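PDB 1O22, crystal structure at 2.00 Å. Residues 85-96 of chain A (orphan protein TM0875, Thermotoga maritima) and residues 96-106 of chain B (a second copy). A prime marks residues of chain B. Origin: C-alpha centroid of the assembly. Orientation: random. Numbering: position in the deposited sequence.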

# COMPACT_ATOMS: atom_id res chain seq x y z
N ASN A 85 -7.33 7.96 22.19
CA ASN A 85 -6.98 9.18 21.48
C ASN A 85 -5.49 9.26 21.17
O ASN A 85 -4.68 8.58 21.77
CB ASN A 85 -7.47 10.38 22.24
CG ASN A 85 -6.74 10.58 23.48
OD1 ASN A 85 -5.57 10.97 23.45
ND2 ASN A 85 -7.41 10.38 24.61
N ALA A 86 -5.19 10.08 20.18
CA ALA A 86 -3.86 10.30 19.66
C ALA A 86 -3.30 11.70 19.96
O ALA A 86 -2.29 12.11 19.38
CB ALA A 86 -3.88 10.07 18.17
N VAL A 87 -3.91 12.41 20.90
CA VAL A 87 -3.50 13.79 21.16
C VAL A 87 -2.15 13.89 21.82
O VAL A 87 -1.60 14.96 21.87
CB VAL A 87 -4.56 14.60 21.97
CG1 VAL A 87 -5.93 14.40 21.38
CG2 VAL A 87 -4.53 14.27 23.49
N ASP A 88 -1.61 12.78 22.31
CA ASP A 88 -0.22 12.77 22.80
C ASP A 88 0.85 12.36 21.77
O ASP A 88 2.03 12.33 22.10
CB ASP A 88 -0.10 11.90 24.04
CG ASP A 88 -0.32 10.43 23.76
OD1 ASP A 88 -0.91 10.10 22.70
OD2 ASP A 88 0.04 9.53 24.56
N LEU A 89 0.44 12.07 20.54
CA LEU A 89 1.33 11.60 19.49
C LEU A 89 1.60 12.72 18.48
O LEU A 89 0.64 13.23 17.88
CB LEU A 89 0.67 10.43 18.72
CG LEU A 89 0.30 9.16 19.49
CD1 LEU A 89 -0.49 8.14 18.62
CD2 LEU A 89 1.52 8.51 20.07
N PRO A 90 2.88 13.06 18.25
CA PRO A 90 3.22 14.00 17.19
C PRO A 90 3.21 13.29 15.86
O PRO A 90 3.49 12.11 15.75
CB PRO A 90 4.65 14.42 17.52
CG PRO A 90 5.23 13.15 18.17
CD PRO A 90 4.08 12.54 18.93
N LEU A 91 2.85 14.01 14.84
CA LEU A 91 3.07 13.59 13.50
C LEU A 91 4.33 14.35 13.03
O LEU A 91 4.44 15.57 13.18
CB LEU A 91 1.81 13.93 12.69
CG LEU A 91 1.62 13.22 11.35
CD1 LEU A 91 1.73 11.73 11.56
CD2 LEU A 91 0.30 13.61 10.72
N GLY A 92 5.32 13.61 12.53
CA GLY A 92 6.57 14.17 12.04
C GLY A 92 7.53 14.70 13.11
O GLY A 92 8.30 15.63 12.83
N ASP A 93 7.47 14.13 14.31
CA ASP A 93 8.47 14.40 15.36
C ASP A 93 8.88 13.11 16.08
O ASP A 93 8.21 12.07 15.98
CB ASP A 93 7.91 15.37 16.39
CG ASP A 93 8.93 16.41 16.87
OD1 ASP A 93 10.19 16.20 16.76
OD2 ASP A 93 8.55 17.49 17.38
N TRP A 94 9.95 13.24 16.86
CA TRP A 94 10.45 12.19 17.74
C TRP A 94 9.66 12.14 19.05
O TRP A 94 9.11 13.15 19.52
CB TRP A 94 11.97 12.39 17.99
CG TRP A 94 12.76 12.41 16.67
CD1 TRP A 94 12.89 13.46 15.80
CD2 TRP A 94 13.48 11.31 16.06
NE1 TRP A 94 13.63 13.09 14.70
CE2 TRP A 94 14.00 11.78 14.83
CE3 TRP A 94 13.72 9.99 16.42
CZ2 TRP A 94 14.76 10.98 13.98
CZ3 TRP A 94 14.47 9.19 15.58
CH2 TRP A 94 14.98 9.68 14.37
N THR A 95 9.55 10.93 19.61
CA THR A 95 8.80 10.70 20.85
C THR A 95 9.11 9.30 21.41
O THR A 95 9.91 8.57 20.84
CB THR A 95 7.27 10.91 20.61
OG1 THR A 95 6.57 10.94 21.86
CG2 THR A 95 6.64 9.78 19.80
N ASP A 96 8.53 8.95 22.56
CA ASP A 96 8.59 7.57 23.04
C ASP A 96 7.22 6.97 23.06
O ASP A 96 6.27 7.61 23.52
CB ASP A 96 9.18 7.48 24.45
CG ASP A 96 10.57 8.06 24.54
OD1 ASP A 96 11.23 8.22 23.49
OD2 ASP A 96 11.09 8.40 25.63
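Chain B, residues 96-106: DLKNVFVEEID

Residues 96-106 of chain B run as two strand segments, 96-98 and 100-106, extended apart from Glu103′, whose phi/psi of -100/-38 leaves the beta region, and separated by a corner at Asn99′, whose phi/psi of 56/62 leaves the beta region and turns the chain from one face or sheet to another. Against them lies the chain A strand reaching Asp96. The N-to-C directions are antiparallel in sense but strongly splayed: the axis of strand 93-96 makes 119° with that of 100-106 at a closest approach of 4.6 Å, and 135° with that of 96-98 at 6.3 Å.

The register follows from the CA positions. Trp94 lies across from Phe101′, CA to CA 4.3 Å, as a non-hydrogen-bonded antiparallel pair; the short separation is typical of such a pair. Next to it, Thr95 and Val100′ form a hydrogen-bonded pair, with Thr95 N donating to Val100′ O at 3.0 Å and Val100′ N to Thr95 O at 3.1 Å. Toward the other end, Val102′ N donates to Asp93 O at 3.0 Å, and Gly92 N reaches Val102′ O at 2.7 Å. Gly92 adopts phi/psi 72/29, a region that favours glycine, and it brings its N to Val102′ while its O lies 3.3 Å from Phe101′ CE1.

The two aromatic residues share one face of the sheet. Trp94 has chi1 -57° (m) and chi2 79°, while Phe101′ has chi1 -175° (t) and chi2 86°. With these rotamers, Phe101′ CB sits over the six-membered ring of Trp94, 3.8 Å from its centroid and 3° off the normal. The Phe101′ ring presents its edge to the face of the five-membered ring of Trp94, centroids 5.0 Å apart and planes at 64°; Phe101′ CD1 is 3.7 Å from Trp94 CE2. Asn99′ O lies near the indole plane, 3.7 Å from Trp94 CZ3. The Trp94 backbone also takes part, its CA 3.3 Å from Val100′ O in a CA-H...O contact.

Thr95 and Val102′ point to the other face. Both have chi1 in the t well (-169° and -180°), and Thr95 CG2 comes within 3.5 Å of Val102′ CG2. Val102′ CG1 is also 3.0 Å from Pro90 O, a tight packing contact.

Farther along chain B, Ile105′ points toward chain A with chi1 -54° (m) and chi2 155° (t). Its CD1 lies 3.8 Å from Leu89 CB and 4.0 Å from Leu91 CD1, and its CG2 is 4.2 Å from Ala86 CB. The type I turn from Ala86 to Leu89, closed by Leu89 N to Ala86 O at 3.0 Å, holds two of these partners at its ends. The CA-to-CB bond of Leu91 points sideways, but chi1 -162° (t) and chi2 54° (p) bring Leu91 CD1 to 3.2 Å from Glu103′ O.

At the corner, Asp96 uses chi1 -58° (m) to carry OD1 to Asn99′ N, a hydrogen bond of 2.8 Å and 163°. Asp96 CA lies 3.5 Å from Leu97′ O, a CA-H...O contact. Together the stretches bury 761 Å², summed over both sides.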

# COMPACT_ATOMS: atom_id res chain seq x y z
N ASP B 96 8.09 -1.55 24.37
CA ASP B 96 8.21 -0.08 24.39
C ASP B 96 9.23 0.36 23.39
O ASP B 96 10.31 -0.22 23.32
CB ASP B 96 8.60 0.45 25.76
CG ASP B 96 7.62 0.05 26.85
OD1 ASP B 96 6.48 -0.32 26.52
OD2 ASP B 96 7.92 0.08 28.06
N LEU B 97 8.91 1.43 22.66
CA LEU B 97 9.79 2.01 21.65
C LEU B 97 10.34 3.36 22.10
O LEU B 97 9.62 4.35 22.08
CB LEU B 97 9.03 2.18 20.32
CG LEU B 97 8.49 0.90 19.70
CD1 LEU B 97 7.67 1.20 18.47
CD2 LEU B 97 9.64 -0.06 19.36
N LYS B 98 11.63 3.41 22.43
CA LYS B 98 12.29 4.66 22.80
C LYS B 98 12.82 5.42 21.60
O LYS B 98 13.44 4.83 20.72
CB LYS B 98 13.46 4.39 23.76
N ASN B 99 12.60 6.73 21.57
CA ASN B 99 13.22 7.62 20.58
C ASN B 99 12.95 7.19 19.13
O ASN B 99 13.87 6.88 18.35
CB ASN B 99 14.72 7.76 20.84
CG ASN B 99 15.32 8.95 20.11
OD1 ASN B 99 14.80 10.06 20.20
ND2 ASN B 99 16.39 8.71 19.33
N VAL B 100 11.68 7.18 18.77
CA VAL B 100 11.29 6.88 17.41
C VAL B 100 10.65 8.10 16.79
O VAL B 100 10.08 8.94 17.48
CB VAL B 100 10.41 5.61 17.34
CG1 VAL B 100 11.25 4.39 17.64
CG2 VAL B 100 9.26 5.67 18.28
N PHE B 101 10.78 8.20 15.47
CA PHE B 101 10.13 9.23 14.69
C PHE B 101 8.75 8.76 14.22
O PHE B 101 8.63 7.80 13.47
CB PHE B 101 11.01 9.60 13.51
CG PHE B 101 10.48 10.74 12.70
CD1 PHE B 101 10.78 12.02 13.06
CD2 PHE B 101 9.73 10.51 11.57
CE1 PHE B 101 10.33 13.09 12.30
CE2 PHE B 101 9.27 11.57 10.79
CZ PHE B 101 9.58 12.87 11.16
N VAL B 102 7.70 9.46 14.65
CA VAL B 102 6.35 9.18 14.19
C VAL B 102 6.05 9.81 12.87
O VAL B 102 6.02 11.01 12.74
CB VAL B 102 5.32 9.65 15.19
CG1 VAL B 102 3.87 9.33 14.67
CG2 VAL B 102 5.58 9.03 16.52
N GLU B 103 5.83 8.99 11.86
CA GLU B 103 5.64 9.48 10.51
C GLU B 103 4.16 9.56 10.10
O GLU B 103 3.74 10.47 9.39
CB GLU B 103 6.39 8.55 9.57
CG GLU B 103 6.45 9.07 8.16
CD GLU B 103 7.01 8.04 7.23
OE1 GLU B 103 6.58 6.87 7.33
OE2 GLU B 103 7.89 8.40 6.44
N GLU B 104 3.38 8.58 10.54
CA GLU B 104 1.95 8.49 10.20
C GLU B 104 1.16 7.90 11.39
O GLU B 104 1.66 7.04 12.13
CB GLU B 104 1.74 7.60 8.93
CG GLU B 104 2.56 8.02 7.71
CD GLU B 104 2.18 7.29 6.41
OE1 GLU B 104 1.09 6.66 6.36
OE2 GLU B 104 2.96 7.36 5.42
N ILE B 105 -0.06 8.39 11.56
CA ILE B 105 -1.03 7.83 12.52
C ILE B 105 -2.33 7.60 11.75
O ILE B 105 -2.76 8.47 11.00
CB ILE B 105 -1.24 8.83 13.65
CG1 ILE B 105 0.08 9.23 14.30
CG2 ILE B 105 -2.22 8.30 14.73
CD1 ILE B 105 -0.02 10.61 14.97
N ASP B 106 -2.93 6.44 11.90
CA ASP B 106 -4.20 6.12 11.26
C ASP B 106 -5.15 5.63 12.31
O ASP B 106 -4.79 4.76 13.09
CB ASP B 106 -4.02 5.01 10.24
CG ASP B 106 -3.50 5.54 8.93
OD1 ASP B 106 -4.32 6.09 8.16
OD2 ASP B 106 -2.29 5.50 8.60